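Local coordinates for protein NalD (Pseudomonas aeruginosa PAO1, PDB 5DAJ) that represses expression of the MexAB-OprM multidrug efflux pump as a TetR-family regulator and binds novobiocin, which induces that expression, at residues His56-Met61 with Thr110-Arg115. Residues are numbered along the deposited sequence; the frame is centred on the assembly and turned at random.
Sequences HLFNEM and TILMQR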
# COMPACT_ATOMS: atom_id res chain seq x y z
N HIS A 56 17.42 -11.88 3.57
CA HIS A 56 18.47 -11.00 4.07
C HIS A 56 19.03 -10.12 2.97
O HIS A 56 19.32 -8.95 3.21
CB HIS A 56 19.61 -11.81 4.68
CG HIS A 56 20.62 -10.97 5.40
ND1 HIS A 56 21.94 -10.89 5.00
CD2 HIS A 56 20.51 -10.16 6.48
CE1 HIS A 56 22.60 -10.08 5.82
NE2 HIS A 56 21.75 -9.63 6.72
N LEU A 57 19.17 -10.69 1.77
CA LEU A 57 19.60 -9.94 0.58
C LEU A 57 18.63 -8.79 0.32
O LEU A 57 19.03 -7.63 0.22
CB LEU A 57 19.65 -10.86 -0.64
CG LEU A 57 20.37 -10.30 -1.87
CD1 LEU A 57 20.93 -11.42 -2.73
CD2 LEU A 57 19.47 -9.42 -2.73
N PHE A 58 17.35 -9.13 0.26
CA PHE A 58 16.27 -8.17 0.05
C PHE A 58 16.30 -7.04 1.09
O PHE A 58 16.09 -5.88 0.76
CB PHE A 58 14.93 -8.89 0.10
CG PHE A 58 13.75 -8.02 -0.17
CD1 PHE A 58 13.49 -7.58 -1.44
CD2 PHE A 58 12.89 -7.65 0.84
CE1 PHE A 58 12.38 -6.78 -1.71
CE2 PHE A 58 11.79 -6.85 0.59
CZ PHE A 58 11.54 -6.42 -0.70
N ASN A 59 16.58 -7.41 2.33
CA ASN A 59 16.65 -6.46 3.44
C ASN A 59 17.84 -5.50 3.33
O ASN A 59 17.71 -4.30 3.61
CB ASN A 59 16.72 -7.22 4.76
CG ASN A 59 15.90 -6.56 5.85
OD1 ASN A 59 16.39 -6.27 6.91
ND2 ASN A 59 14.62 -6.31 5.57
N GLU A 60 19.00 -6.04 2.96
CA GLU A 60 20.20 -5.24 2.71
C GLU A 60 19.96 -4.26 1.57
O GLU A 60 20.46 -3.14 1.60
CB GLU A 60 21.39 -6.14 2.37
CG GLU A 60 21.93 -6.94 3.55
CD GLU A 60 22.51 -6.05 4.64
OE1 GLU A 60 23.45 -5.27 4.36
OE2 GLU A 60 22.00 -6.13 5.78
N MSE A 61 19.18 -4.69 0.59
CA MSE A 61 18.82 -3.85 -0.55
C MSE A 61 18.00 -2.67 -0.08
O MSE A 61 18.31 -1.52 -0.37
CB MSE A 61 18.07 -4.65 -1.61
CG MSE A 61 17.80 -3.85 -2.88
SE MSE A 61 16.63 -4.87 -4.08
CE MSE A 61 18.14 -5.91 -4.74
N THR A 110 9.37 0.27 -5.70
CA THR A 110 8.46 -0.41 -6.64
C THR A 110 8.59 -1.92 -6.44
O THR A 110 7.60 -2.64 -6.49
CB THR A 110 8.76 -0.06 -8.16
OG1 THR A 110 8.75 1.35 -8.39
CG2 THR A 110 7.81 -0.65 -9.18
N ILE A 111 9.81 -2.39 -6.19
CA ILE A 111 10.00 -3.82 -5.87
C ILE A 111 9.23 -4.18 -4.59
O ILE A 111 8.46 -5.15 -4.57
CB ILE A 111 11.48 -4.20 -5.68
CG1 ILE A 111 12.22 -4.13 -7.01
CG2 ILE A 111 11.59 -5.60 -5.12
CD1 ILE A 111 13.72 -4.11 -6.87
N LEU A 112 9.47 -3.40 -3.54
CA LEU A 112 8.86 -3.63 -2.22
C LEU A 112 7.33 -3.72 -2.25
O LEU A 112 6.74 -4.60 -1.65
CB LEU A 112 9.27 -2.52 -1.25
CG LEU A 112 8.55 -2.53 0.10
CD1 LEU A 112 8.81 -3.83 0.82
CD2 LEU A 112 8.97 -1.34 0.96
N MSE A 113 6.71 -2.80 -2.96
CA MSE A 113 5.25 -2.67 -2.93
C MSE A 113 4.53 -3.29 -4.08
O MSE A 113 3.32 -3.45 -4.04
CB MSE A 113 4.93 -1.20 -2.90
CG MSE A 113 5.63 -0.59 -1.69
SE MSE A 113 4.95 1.21 -1.40
CE MSE A 113 5.99 1.59 0.24
N GLN A 114 5.28 -3.73 -5.07
CA GLN A 114 4.71 -4.19 -6.34
C GLN A 114 5.23 -5.51 -6.90
O GLN A 114 4.50 -6.22 -7.61
CB GLN A 114 4.94 -3.11 -7.37
CG GLN A 114 3.86 -3.01 -8.41
CD GLN A 114 2.92 -1.89 -8.08
OE1 GLN A 114 3.35 -0.76 -7.82
NE2 GLN A 114 1.62 -2.20 -8.07
N ARG A 115 6.48 -5.84 -6.59
CA ARG A 115 7.13 -6.99 -7.18
C ARG A 115 7.55 -8.04 -6.16
O ARG A 115 8.46 -8.82 -6.44
CB ARG A 115 8.36 -6.55 -7.98
CG ARG A 115 8.10 -5.51 -9.05
CD ARG A 115 7.42 -6.10 -10.28
NE ARG A 115 6.45 -5.17 -10.83
CZ ARG A 115 6.74 -4.09 -11.56
NH1 ARG A 115 8.00 -3.77 -11.85
NH2 ARG A 115 5.75 -3.32 -12.00
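With CG anti to the backbone N (chi1 -177°), the Phe58 ring extends from helix 54-63 until its far rim meets Ile111 and Leu112 on helix 103-114; Met61, one turn on, has the same first torsion and reaches Ile111 as well. In this TetR-family repressor the contact joins the helix that follows the predicted helix-turn-helix to a helix of the C-terminal region, linking the two parts of the all-helical fold. The segment axes stay 11.9 Å apart at 127°, a spacing bridged mainly by side chains. Ile111 brings its CG2 methyl to the edge of the Phe58 ring, in the ring plane, 3.7 Å from CE1. The Leu112 side chain runs at about a right angle to that of Phe58 and meets the ring at its edge, near the plane, with CD1 4.1 Å from Phe58 CZ. The contact is wholly apolar and modest, 150 Å² in all, but it belongs to a larger buried cluster: Phe58 also packs on Ala125 of helix 123-145, while Met61 and Ile111 rest on Ala19 and Phe23, respectively, of helix 6-26. Ile111 uses a second branch for Met61, its CD1 lying 4.1 Å from SE of this selenomethionine, whose chain bends at chi3 (-82°).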